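Local coordinates for xylose isomerase domain protein TIM barrel (Planctomyces limnophilus, PDB 3TVA), which binds a magnesium ion in a xylose isomerase-like TIM barrel and may act as an isomerase, at residues V29-L33 with K270-A274; T47-A53 with F110-V114; T141-T146 with D173-L179; E162-H166 with A199-V203; M240-T245 with L283-I287. All coordinates share one frame. Residues are numbered along the deposited sequence.

Contact 1 (V29-L33 with K270-A274)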
# COMPACT_ATOMS: atom_id res chain seq x y z
N VAL A 29 -10.72 -16.07 0.14
CA VAL A 29 -10.79 -15.72 1.55
C VAL A 29 -11.57 -14.40 1.72
O VAL A 29 -12.43 -14.27 2.60
CB VAL A 29 -9.37 -15.62 2.17
CG1 VAL A 29 -9.42 -15.00 3.55
CG2 VAL A 29 -8.70 -17.01 2.20
N ALA A 30 -11.28 -13.43 0.86
CA ALA A 30 -12.03 -12.17 0.85
C ALA A 30 -13.53 -12.44 0.67
O ALA A 30 -14.37 -11.78 1.28
CB ALA A 30 -11.53 -11.28 -0.26
N GLN A 31 -13.85 -13.44 -0.15
CA GLN A 31 -15.22 -13.86 -0.42
C GLN A 31 -15.91 -14.43 0.82
O GLN A 31 -17.05 -14.05 1.13
CB GLN A 31 -15.22 -14.95 -1.48
CG GLN A 31 -15.30 -14.47 -2.90
CD GLN A 31 -15.61 -15.61 -3.86
OE1 GLN A 31 -16.78 -15.92 -4.13
NE2 GLN A 31 -14.57 -16.26 -4.36
N ASP A 32 -15.22 -15.35 1.48
CA ASP A 32 -15.70 -15.97 2.71
C ASP A 32 -16.03 -14.89 3.75
O ASP A 32 -17.07 -14.95 4.40
CB ASP A 32 -14.65 -16.94 3.28
CG ASP A 32 -14.34 -18.11 2.32
OD1 ASP A 32 -15.20 -18.46 1.50
OD2 ASP A 32 -13.22 -18.68 2.41
N LEU A 33 -15.15 -13.91 3.89
CA LEU A 33 -15.33 -12.80 4.84
C LEU A 33 -16.38 -11.78 4.37
O LEU A 33 -16.79 -10.91 5.14
CB LEU A 33 -14.00 -12.09 5.08
CG LEU A 33 -12.91 -12.95 5.71
CD1 LEU A 33 -11.59 -12.16 5.79
CD2 LEU A 33 -13.36 -13.44 7.07
N LYS A 270 -6.07 -15.41 8.38
CA LYS A 270 -7.51 -15.24 8.22
C LYS A 270 -8.19 -14.85 9.54
O LYS A 270 -9.05 -13.96 9.54
CB LYS A 270 -8.18 -16.48 7.61
CG LYS A 270 -9.65 -16.25 7.24
CD LYS A 270 -10.37 -17.54 6.86
CE LYS A 270 -11.81 -17.28 6.46
NZ LYS A 270 -12.48 -18.52 5.99
N LYS A 271 -7.80 -15.49 10.65
CA LYS A 271 -8.30 -15.09 11.97
C LYS A 271 -8.06 -13.61 12.26
O LYS A 271 -8.95 -12.92 12.78
CB LYS A 271 -7.67 -15.93 13.07
CG LYS A 271 -8.13 -17.38 13.07
CD LYS A 271 -7.51 -18.19 14.21
CE LYS A 271 -7.83 -19.68 14.05
NZ LYS A 271 -7.15 -20.52 15.08
N ASP A 272 -6.87 -13.10 11.92
CA ASP A 272 -6.56 -11.71 12.23
C ASP A 272 -7.32 -10.78 11.31
O ASP A 272 -7.68 -9.67 11.70
CB ASP A 272 -5.04 -11.43 12.18
CG ASP A 272 -4.27 -12.16 13.28
OD1 ASP A 272 -4.90 -12.71 14.21
OD2 ASP A 272 -3.02 -12.17 13.22
N LEU A 273 -7.55 -11.22 10.07
CA LEU A 273 -8.41 -10.45 9.17
C LEU A 273 -9.83 -10.36 9.75
O LEU A 273 -10.45 -9.30 9.73
CB LEU A 273 -8.43 -11.04 7.76
CG LEU A 273 -7.14 -10.97 6.93
CD1 LEU A 273 -7.38 -11.44 5.50
CD2 LEU A 273 -6.54 -9.58 6.93
N ALA A 274 -10.33 -11.48 10.28
CA ALA A 274 -11.67 -11.52 10.85
C ALA A 274 -11.83 -10.66 12.12
O ALA A 274 -12.84 -9.97 12.27
CB ALA A 274 -12.11 -12.98 11.10

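Contact 2 (T47-A53 with F110-V114)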
# COMPACT_ATOMS: atom_id res chain seq x y z
N THR A 47 1.44 -14.37 -15.71
CA THR A 47 -0.01 -14.30 -15.46
C THR A 47 -0.64 -12.92 -15.69
O THR A 47 -1.72 -12.62 -15.18
CB THR A 47 -0.44 -15.01 -14.16
OG1 THR A 47 0.39 -14.59 -13.08
CG2 THR A 47 -0.30 -16.55 -14.34
N ARG A 48 0.15 -12.03 -16.28
CA ARG A 48 -0.20 -10.63 -16.44
C ARG A 48 -0.85 -10.17 -17.76
O ARG A 48 -0.94 -8.97 -18.01
CB ARG A 48 1.04 -9.78 -16.17
CG ARG A 48 0.84 -8.64 -15.24
CD ARG A 48 2.19 -7.94 -15.06
NE ARG A 48 2.79 -8.27 -13.78
CZ ARG A 48 4.08 -8.16 -13.49
NH1 ARG A 48 4.93 -7.74 -14.42
NH2 ARG A 48 4.51 -8.47 -12.28
N THR A 49 -1.20 -11.09 -18.65
CA THR A 49 -1.70 -10.67 -19.96
C THR A 49 -3.12 -10.12 -19.92
O THR A 49 -3.80 -10.21 -18.90
CB THR A 49 -1.69 -11.85 -20.96
OG1 THR A 49 -2.69 -12.80 -20.57
CG2 THR A 49 -0.32 -12.51 -21.00
N ARG A 50 -3.60 -9.63 -21.06
CA ARG A 50 -4.95 -9.13 -21.16
C ARG A 50 -5.98 -10.23 -20.89
O ARG A 50 -7.01 -9.99 -20.26
CB ARG A 50 -5.18 -8.54 -22.55
CG ARG A 50 -6.50 -7.81 -22.67
CD ARG A 50 -6.74 -7.34 -24.11
NE ARG A 50 -7.90 -6.47 -24.20
CZ ARG A 50 -8.73 -6.42 -25.24
NH1 ARG A 50 -8.53 -7.21 -26.29
NH2 ARG A 50 -9.76 -5.59 -25.23
N GLU A 51 -5.69 -11.44 -21.35
CA GLU A 51 -6.59 -12.57 -21.17
C GLU A 51 -6.70 -12.94 -19.69
O GLU A 51 -7.79 -13.27 -19.22
CB GLU A 51 -6.15 -13.76 -22.02
CG GLU A 51 -6.21 -13.51 -23.53
CD GLU A 51 -5.14 -12.52 -24.05
OE1 GLU A 51 -5.48 -11.71 -24.96
OE2 GLU A 51 -3.98 -12.53 -23.57
N HIS A 52 -5.58 -12.88 -18.97
CA HIS A 52 -5.58 -13.06 -17.51
C HIS A 52 -6.32 -11.93 -16.78
O HIS A 52 -6.97 -12.17 -15.77
CB HIS A 52 -4.15 -13.16 -16.96
CG HIS A 52 -3.48 -14.45 -17.27
ND1 HIS A 52 -2.60 -14.59 -18.33
CD2 HIS A 52 -3.58 -15.67 -16.69
CE1 HIS A 52 -2.18 -15.85 -18.38
NE2 HIS A 52 -2.75 -16.52 -17.39
N ALA A 53 -6.20 -10.71 -17.28
CA ALA A 53 -6.85 -9.59 -16.62
C ALA A 53 -8.35 -9.74 -16.74
O ALA A 53 -9.10 -9.45 -15.80
CB ALA A 53 -6.41 -8.26 -17.23
N PHE A 110 -2.15 -3.93 -17.02
CA PHE A 110 -3.01 -4.95 -16.42
C PHE A 110 -4.16 -4.34 -15.62
O PHE A 110 -5.33 -4.77 -15.75
CB PHE A 110 -2.16 -5.85 -15.52
CG PHE A 110 -2.94 -6.94 -14.81
CD1 PHE A 110 -3.41 -6.74 -13.52
CD2 PHE A 110 -3.16 -8.16 -15.42
CE1 PHE A 110 -4.12 -7.74 -12.85
CE2 PHE A 110 -3.87 -9.17 -14.76
CZ PHE A 110 -4.35 -8.95 -13.48
N ALA A 111 -3.86 -3.33 -14.80
CA ALA A 111 -4.89 -2.64 -14.02
C ALA A 111 -5.95 -1.98 -14.93
O ALA A 111 -7.14 -1.97 -14.62
CB ALA A 111 -4.26 -1.59 -13.11
N SER A 112 -5.50 -1.44 -16.06
CA SER A 112 -6.43 -0.86 -17.03
C SER A 112 -7.39 -1.91 -17.64
O SER A 112 -8.58 -1.67 -17.77
CB SER A 112 -5.64 -0.15 -18.14
OG SER A 112 -6.52 0.41 -19.09
N TRP A 113 -6.87 -3.07 -18.00
CA TRP A 113 -7.70 -4.16 -18.50
C TRP A 113 -8.67 -4.68 -17.43
O TRP A 113 -9.80 -5.05 -17.73
CB TRP A 113 -6.81 -5.30 -19.00
CG TRP A 113 -5.95 -4.95 -20.18
CD1 TRP A 113 -6.31 -4.18 -21.25
CD2 TRP A 113 -4.60 -5.38 -20.42
NE1 TRP A 113 -5.26 -4.10 -22.15
CE2 TRP A 113 -4.20 -4.82 -21.66
CE3 TRP A 113 -3.69 -6.19 -19.72
CZ2 TRP A 113 -2.92 -5.04 -22.21
CZ3 TRP A 113 -2.42 -6.40 -20.27
CH2 TRP A 113 -2.05 -5.84 -21.50
N VAL A 114 -8.23 -4.67 -16.18
CA VAL A 114 -9.06 -5.08 -15.05
C VAL A 114 -10.14 -4.04 -14.74
O VAL A 114 -11.22 -4.38 -14.26
CB VAL A 114 -8.18 -5.36 -13.79
CG1 VAL A 114 -9.01 -5.43 -12.53
CG2 VAL A 114 -7.40 -6.67 -13.99

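Contact 3 (T141-T146 with D173-L179)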
# COMPACT_ATOMS: atom_id res chain seq x y z
N THR A 141 9.68 8.67 -12.04
CA THR A 141 8.36 8.74 -11.40
C THR A 141 7.38 9.49 -12.30
O THR A 141 6.26 9.02 -12.53
CB THR A 141 8.43 9.35 -9.97
OG1 THR A 141 9.37 8.60 -9.19
CG2 THR A 141 7.08 9.29 -9.25
N GLN A 142 7.82 10.63 -12.83
CA GLN A 142 7.03 11.41 -13.79
C GLN A 142 6.68 10.59 -15.02
O GLN A 142 5.55 10.61 -15.53
CB GLN A 142 7.78 12.71 -14.17
CG GLN A 142 7.85 13.69 -13.00
CD GLN A 142 8.70 14.92 -13.26
OE1 GLN A 142 9.70 14.86 -13.97
NE2 GLN A 142 8.31 16.04 -12.66
N ASP A 143 7.66 9.83 -15.49
CA ASP A 143 7.47 8.95 -16.63
C ASP A 143 6.40 7.89 -16.37
O ASP A 143 5.53 7.65 -17.20
CB ASP A 143 8.81 8.30 -16.98
CG ASP A 143 8.73 7.38 -18.18
OD1 ASP A 143 8.14 7.79 -19.21
OD2 ASP A 143 9.25 6.25 -18.09
N LEU A 144 6.47 7.24 -15.20
CA LEU A 144 5.43 6.29 -14.83
C LEU A 144 4.06 6.96 -14.68
O LEU A 144 3.03 6.39 -15.06
CB LEU A 144 5.82 5.58 -13.53
CG LEU A 144 4.80 4.61 -12.92
CD1 LEU A 144 4.42 3.47 -13.89
CD2 LEU A 144 5.37 4.05 -11.61
N LEU A 145 4.05 8.18 -14.14
CA LEU A 145 2.79 8.91 -13.95
C LEU A 145 2.12 9.26 -15.28
O LEU A 145 0.90 9.23 -15.40
CB LEU A 145 3.03 10.17 -13.12
CG LEU A 145 3.19 9.79 -11.64
CD1 LEU A 145 3.98 10.85 -10.92
CD2 LEU A 145 1.81 9.58 -10.99
N THR A 146 2.93 9.56 -16.29
CA THR A 146 2.39 9.84 -17.63
C THR A 146 1.72 8.58 -18.19
O THR A 146 0.63 8.65 -18.78
CB THR A 146 3.51 10.30 -18.58
OG1 THR A 146 4.00 11.57 -18.12
CG2 THR A 146 3.03 10.43 -20.07
N ASP A 173 8.05 17.95 -5.64
CA ASP A 173 9.01 17.99 -6.74
C ASP A 173 8.50 17.26 -7.98
O ASP A 173 8.71 17.71 -9.10
CB ASP A 173 10.36 17.41 -6.30
CG ASP A 173 11.15 18.37 -5.42
OD1 ASP A 173 10.85 19.59 -5.48
OD2 ASP A 173 12.05 17.92 -4.68
N VAL A 174 7.84 16.12 -7.80
CA VAL A 174 7.26 15.39 -8.93
C VAL A 174 6.14 16.24 -9.55
O VAL A 174 6.06 16.39 -10.77
CB VAL A 174 6.73 14.02 -8.49
CG1 VAL A 174 5.90 13.39 -9.61
CG2 VAL A 174 7.89 13.10 -8.09
N ASN A 175 5.28 16.78 -8.69
CA ASN A 175 4.25 17.74 -9.09
C ASN A 175 3.33 17.27 -10.22
O ASN A 175 3.25 17.92 -11.25
CB ASN A 175 4.88 19.11 -9.45
CG ASN A 175 3.85 20.25 -9.48
OD1 ASN A 175 2.75 20.10 -8.95
ND2 ASN A 175 4.20 21.38 -10.09
N ARG A 176 2.61 16.16 -10.00
CA ARG A 176 1.66 15.61 -10.97
C ARG A 176 0.33 15.36 -10.26
O ARG A 176 0.32 14.92 -9.11
CB ARG A 176 2.19 14.26 -11.55
CG ARG A 176 3.44 14.39 -12.44
CD ARG A 176 3.13 15.18 -13.73
NE ARG A 176 4.26 15.21 -14.67
CZ ARG A 176 4.54 14.24 -15.54
NH1 ARG A 176 3.80 13.13 -15.60
NH2 ARG A 176 5.58 14.39 -16.35
N PRO A 177 -0.79 15.63 -10.94
CA PRO A 177 -2.12 15.53 -10.31
C PRO A 177 -2.57 14.11 -9.99
O PRO A 177 -3.45 13.93 -9.16
CB PRO A 177 -3.06 16.16 -11.34
CG PRO A 177 -2.36 15.92 -12.67
CD PRO A 177 -0.88 16.11 -12.34
N ASN A 178 -2.01 13.12 -10.67
CA ASN A 178 -2.37 11.72 -10.44
C ASN A 178 -1.45 11.00 -9.45
O ASN A 178 -1.43 9.77 -9.40
CB ASN A 178 -2.59 10.93 -11.73
CG ASN A 178 -1.34 10.82 -12.55
OD1 ASN A 178 -0.53 11.75 -12.57
ND2 ASN A 178 -1.17 9.69 -13.22
N LEU A 179 -0.57 11.74 -8.77
CA LEU A 179 0.25 11.14 -7.73
C LEU A 179 -0.33 11.32 -6.34
O LEU A 179 -0.67 12.44 -5.94
CB LEU A 179 1.68 11.71 -7.75
CG LEU A 179 2.65 11.18 -6.69
CD1 LEU A 179 2.89 9.67 -6.87
CD2 LEU A 179 3.99 11.94 -6.75
O HOH W 1 6.58 12.43 -18.32

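Contact 4 (E162-H166 with A199-V203)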
# COMPACT_ATOMS: atom_id res chain seq x y z
N GLU A 162 10.75 7.26 4.63
CA GLU A 162 10.90 8.71 4.62
C GLU A 162 10.09 9.33 5.75
O GLU A 162 8.99 8.88 6.07
CB GLU A 162 10.39 9.34 3.31
CG GLU A 162 11.13 8.88 2.09
CD GLU A 162 10.83 7.44 1.77
OE1 GLU A 162 11.79 6.66 1.60
OE2 GLU A 162 9.62 7.09 1.74
N SER A 163 10.64 10.39 6.32
CA SER A 163 9.85 11.24 7.19
C SER A 163 8.74 11.87 6.34
O SER A 163 8.84 11.95 5.11
CB SER A 163 10.75 12.33 7.74
OG SER A 163 11.06 13.24 6.71
N ALA A 164 7.65 12.30 6.98
CA ALA A 164 6.56 12.95 6.26
C ALA A 164 7.05 14.18 5.49
O ALA A 164 6.61 14.44 4.38
CB ALA A 164 5.40 13.31 7.22
N ASP A 165 7.97 14.94 6.08
CA ASP A 165 8.51 16.13 5.43
C ASP A 165 9.23 15.80 4.10
O ASP A 165 9.04 16.49 3.09
CB ASP A 165 9.46 16.89 6.37
CG ASP A 165 8.71 17.63 7.50
OD1 ASP A 165 7.49 17.90 7.37
OD2 ASP A 165 9.35 17.95 8.52
N HIS A 166 10.05 14.75 4.11
CA HIS A 166 10.83 14.32 2.94
C HIS A 166 9.88 13.83 1.84
O HIS A 166 10.05 14.15 0.67
CB HIS A 166 11.80 13.19 3.36
CG HIS A 166 12.87 12.87 2.36
ND1 HIS A 166 13.24 13.72 1.34
CD2 HIS A 166 13.67 11.79 2.25
CE1 HIS A 166 14.21 13.17 0.63
NE2 HIS A 166 14.49 11.99 1.16
N ALA A 199 2.12 12.12 11.05
CA ALA A 199 2.51 12.10 9.65
C ALA A 199 1.27 12.16 8.76
O ALA A 199 1.26 12.85 7.76
CB ALA A 199 3.34 10.86 9.31
N LEU A 200 0.24 11.41 9.13
CA LEU A 200 -1.03 11.43 8.42
C LEU A 200 -1.61 12.84 8.30
O LEU A 200 -2.06 13.23 7.22
CB LEU A 200 -2.05 10.54 9.13
CG LEU A 200 -3.46 10.57 8.54
CD1 LEU A 200 -3.47 10.08 7.08
CD2 LEU A 200 -4.41 9.74 9.41
N ARG A 201 -1.60 13.60 9.40
CA ARG A 201 -2.08 14.98 9.35
C ARG A 201 -1.26 15.80 8.35
O ARG A 201 -1.81 16.61 7.62
CB ARG A 201 -1.98 15.65 10.72
CG ARG A 201 -2.96 15.12 11.77
CD ARG A 201 -2.93 16.04 12.99
NE ARG A 201 -4.08 15.75 13.84
CZ ARG A 201 -5.28 16.29 13.66
NH1 ARG A 201 -5.47 17.17 12.69
NH2 ARG A 201 -6.27 15.96 14.46
N LYS A 202 0.05 15.61 8.34
CA LYS A 202 0.92 16.39 7.47
C LYS A 202 0.67 16.10 6.00
O LYS A 202 0.75 17.00 5.16
CB LYS A 202 2.39 16.12 7.79
CG LYS A 202 2.93 16.91 8.97
CD LYS A 202 4.39 16.55 9.22
CE LYS A 202 5.05 17.50 10.20
NZ LYS A 202 6.43 17.05 10.56
N VAL A 203 0.41 14.83 5.67
CA VAL A 203 0.28 14.42 4.27
C VAL A 203 -1.16 14.34 3.75
O VAL A 203 -1.39 13.85 2.64
CB VAL A 203 1.08 13.14 3.93
CG1 VAL A 203 2.54 13.32 4.32
CG2 VAL A 203 0.46 11.90 4.61
O HOH W 2 8.37 14.95 9.22

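Contact 5 (M240-T245 with L283-I287)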
# COMPACT_ATOMS: atom_id res chain seq x y z
N MSE A 240 -5.66 2.46 16.72
CA MSE A 240 -6.68 2.33 15.68
C MSE A 240 -7.79 3.38 15.76
O MSE A 240 -8.20 3.94 14.75
CB MSE A 240 -7.26 0.91 15.67
CG MSE A 240 -7.68 0.41 14.28
SE MSE A 240 -6.37 0.62 12.81
CE MSE A 240 -4.72 0.11 13.74
N GLU A 241 -8.28 3.65 16.97
CA GLU A 241 -9.30 4.68 17.13
C GLU A 241 -8.73 6.07 16.81
O GLU A 241 -9.38 6.87 16.14
CB GLU A 241 -9.95 4.64 18.53
CG GLU A 241 -11.02 5.68 18.67
CD GLU A 241 -12.12 5.29 19.64
OE1 GLU A 241 -13.19 5.94 19.60
OE2 GLU A 241 -11.92 4.34 20.44
N ALA A 242 -7.50 6.33 17.25
CA ALA A 242 -6.82 7.59 16.90
C ALA A 242 -6.63 7.76 15.39
O ALA A 242 -6.82 8.84 14.84
CB ALA A 242 -5.48 7.68 17.63
N TYR A 243 -6.26 6.67 14.72
CA TYR A 243 -6.03 6.65 13.28
C TYR A 243 -7.33 6.91 12.51
O TYR A 243 -7.38 7.79 11.65
CB TYR A 243 -5.45 5.28 12.90
CG TYR A 243 -5.16 5.01 11.44
CD1 TYR A 243 -4.53 5.95 10.64
CD2 TYR A 243 -5.47 3.77 10.87
CE1 TYR A 243 -4.24 5.68 9.30
CE2 TYR A 243 -5.19 3.49 9.54
CZ TYR A 243 -4.57 4.45 8.76
OH TYR A 243 -4.26 4.17 7.43
N LEU A 244 -8.38 6.15 12.82
CA LEU A 244 -9.66 6.30 12.15
C LEU A 244 -10.34 7.66 12.42
O LEU A 244 -10.95 8.23 11.51
CB LEU A 244 -10.61 5.16 12.49
CG LEU A 244 -10.62 3.99 11.49
CD1 LEU A 244 -9.24 3.44 11.32
CD2 LEU A 244 -11.60 2.88 11.92
N THR A 245 -10.23 8.16 13.65
CA THR A 245 -10.86 9.43 13.98
C THR A 245 -10.14 10.56 13.24
O THR A 245 -10.78 11.51 12.79
CB THR A 245 -10.89 9.67 15.51
OG1 THR A 245 -11.32 8.47 16.18
CG2 THR A 245 -11.83 10.79 15.85
N LEU A 283 -15.71 0.47 14.91
CA LEU A 283 -15.22 1.84 14.88
C LEU A 283 -15.91 2.65 13.78
O LEU A 283 -16.22 3.83 13.97
CB LEU A 283 -13.70 1.89 14.72
CG LEU A 283 -12.87 1.40 15.93
CD1 LEU A 283 -11.40 1.29 15.54
CD2 LEU A 283 -13.04 2.32 17.14
N ARG A 284 -16.17 2.02 12.64
CA ARG A 284 -16.91 2.68 11.57
C ARG A 284 -18.30 3.09 12.04
O ARG A 284 -18.75 4.20 11.76
CB ARG A 284 -17.05 1.78 10.34
CG ARG A 284 -17.75 2.46 9.16
CD ARG A 284 -17.78 1.53 7.94
NE ARG A 284 -18.64 0.37 8.19
CZ ARG A 284 -18.69 -0.71 7.42
NH1 ARG A 284 -17.92 -0.81 6.34
NH2 ARG A 284 -19.52 -1.71 7.74
N LYS A 285 -18.98 2.20 12.76
CA LYS A 285 -20.32 2.48 13.25
C LYS A 285 -20.31 3.65 14.23
O LYS A 285 -21.22 4.49 14.23
CB LYS A 285 -20.92 1.24 13.92
CG LYS A 285 -22.32 1.45 14.47
CD LYS A 285 -22.83 0.15 15.10
CE LYS A 285 -24.04 0.39 15.99
NZ LYS A 285 -25.25 0.78 15.21
N LYS A 286 -19.28 3.70 15.06
CA LYS A 286 -19.13 4.79 16.02
C LYS A 286 -18.77 6.12 15.33
O LYS A 286 -19.39 7.14 15.59
CB LYS A 286 -18.05 4.43 17.04
CG LYS A 286 -17.86 5.47 18.13
CD LYS A 286 -16.64 5.15 18.98
CE LYS A 286 -16.47 6.17 20.10
NZ LYS A 286 -15.38 5.78 21.05
N ILE A 287 -17.72 6.10 14.50
CA ILE A 287 -17.20 7.32 13.89
C ILE A 287 -17.93 7.81 12.64
O ILE A 287 -18.24 9.00 12.51
CB ILE A 287 -15.71 7.15 13.56
CG1 ILE A 287 -14.93 6.77 14.82
CG2 ILE A 287 -15.13 8.42 12.94
CD1 ILE A 287 -13.52 6.26 14.50

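Contact 1 (V29-L33 with K270-A274)
This contact helps close the ring of helices round a TIM barrel. Helix 27-32 follows the first strand of the barrel, 13-18. Helix 266-287 follows the last, 256-258. Those two strands pair in parallel, so the two helices become neighbours although 236 residues lie between the segments.

Lys270 and Leu33 bury the most surface here, 78 and 69 Å², and Val29 follows with 38 Å². Lys270 is fully extended, with all four chi angles near 180°. Its aliphatic chain therefore reaches across to the other segment. Lys270 CG packs on Val29 CG1 at 3.9 Å, and Lys270 CE lies 4.2 Å from Leu33 CD2. Leu33 sits at the end of its segment and fits against both Leu273 and Ala274. Its CD1 meets Leu273 CB at 3.9 Å. Leu273 is the buried residue of the group, and its side chain is about 7 Å from that of Glu259, a magnesium ligand. The contact thus runs from the solvent side inward toward the barrel. Val29 and Leu33 lie one helical turn apart, as do Lys270 and Ala274, so each helix offers one face to the other.

The charged end of Lys270 finds a partner in the exposed Asp32: NZ of Lys270 and OD2 of Asp32 form a long salt bridge of 3.7 Å.

Contact 2 (T47-A53 with F110-V114)
Thr47 comes first and touches the partner helix mainly through its backbone: Thr47 O is 4.1 Å from Phe110 CE2. Its hydroxyl is held by Asp20. Arg48 follows. Its O atom lies near the plane of the Phe110 ring, at the edge, 3.5 Å from Phe110 CD2, and its CG is 4.0 Å from the same Phe110 CD2. The guanidinium turns to other partners, a salt bridge with Glu103 and a hydrogen bond to Pro43 O. Thr49 is the N-cap of helix 50-62. Its OG1 shares a hydrogen bond of 2.9 Å with His52 ND1. Arg50 lies across the indole of Trp113. Its CG stands 3.7 Å from the centroid of the five-membered ring, almost on the ring normal, a CH-pi contact. Ala53 ends the walk and touches three residues of the partner helix. Its CB meets Trp113 CB at 3.5 Å, and Phe110 CE2 and Val114 CG2 both at 3.7 Å.

Here two neighbouring helices of the TIM barrel, 50-62 and 97-114, meet, away from the metal site. A small alanine lets the backbones approach to 5.3 Å between Ala53 CA and Val114 CA. The contact therefore depends on aromatic and apolar packing, while residues outside it hold the polar ends of Thr47 and Arg48.

Contact 3 (T141-T146 with D173-L179)
Helix 132-149 of the TIM barrel packs here on the end of helix 164-174 and the turn that leads into strand 179-183. Most of the polar bonds tie side chains to backbone carbonyls. Gln142 NE2 donates to Val174 O at 3.0 Å, near the end of its helix. Asn175 then leaves the helix with positive phi. Asn178, in a type I turn from Arg176 to Leu179, donates through ND2 to Leu145 O at 3.0 Å, and the same amide nitrogen also serves Gln153 O. The hydroxyl of Thr141 is satisfied by Leu137 O.

Beneath these bonds Leu145 forms the apolar centre. Its CD1 meets Val174 CG1 at 3.4 Å, and its CD2 meets Leu179 CB at 3.9 Å.

Arg176 lays its guanidinium over Gln142 CB. Its NH1 donates to Thr146 OG1 at 3.0 Å. A water completes the group, accepting from Arg176 NH2 at 3.0 Å and bonded to Thr146 OG1 at 2.7 Å.

Contact 4 (E162-H166 with A199-V203)
Apolar packing centres on Ala164, which has 73 Å² covered by the other segment. Its CB meets Ala199 CB at 3.8 Å and Val203 CG1 at 4.1 Å. The aliphatic part of Lys202 adds a third neighbour, with its CD 3.9 Å from Ala164 CB. Because Ala164 and Ala199 are both small, their CA atoms come within 5.3 Å.

These are neighbouring helices on the outside of the TIM barrel, with the short helix 185-190 between them in sequence. Helix 164-174 follows strand 154-158, which carries Glu158 at its end, and helix 196-203 comes after strand 179-183 and the metal ligand Asp184. Val203 also packs inward on Ile181 and Phe183 of that strand. Its side chain is about 13 Å from the magnesium ion.

Charge pairing lies at the solvent side. Lys202 NZ forms a salt bridge with Asp165 OD1 at 3.5 Å, and the hydrogen bond within it is weak. A water supports the pair: it accepts from Lys202 NZ and from Asp165 N, each at 3.2 Å.

One capping bond lies within residues 162-166. Ser163 is the N-cap of helix 164-174, and its OG accepts from His166 N at 3.2 Å. The imidazole of His166 points to another partner, with NE2 donating to Val126 O.

Contact 5 (M240-T245 with L283-I287)
Two side chains in extended form make the polar link. Glu241 has chi1 and chi2 in t, and all four chi angles of Lys286 are t. Each reaches out from its own helix, and Lys286 NZ donates to Glu241 OE1 at 2.6 Å in a short salt bridge.

Leu283 (m, t) and Ile287 (m, t) lie one turn apart and form the apolar face. Leu244 has chi1 between wells at -94°. Its CD2 packs 3.6 Å from Leu283 CB, and its CB lies 3.7 Å from Ile287 CD1. Thr245 is in m, so its OG1 donates back to Glu241 O at 2.5 Å and also lies 3.5 Å from Ile287 CD1. Met240, a selenomethionine, touches Leu283 CD1 through CG at 4.0 Å, while its end leads away from residues 283-287.

The axes of residues 240-245 and 283-287 cross at -49° and come within 10.7 Å. This is the packing of neighbouring outer helices in a TIM barrel, here 240-249 and the C-terminal 266-287.

All five contacts join helices or their ends round the outside of one barrel. Contact 1 is a surface contact; the other four are partly buried. Contacts 1 and 5 share helix 266-287, which meets helix 27-32 near its start and helix 240-249 at its end. Contacts 3 and 4 share helix 164-174 in the same way, at its end and its start. Contacts 4 and 5 touch through Leu200 and Tyr243. Contacts 1, 4 and 5 each pair a lysine with an acid beside apolar packing, and the pair is closest in contact 5. Contact 2 instead uses aromatic rings. Contact 3 relies on side-chain hydrogen bonds, two of them to backbone carbonyls, round an apolar leucine.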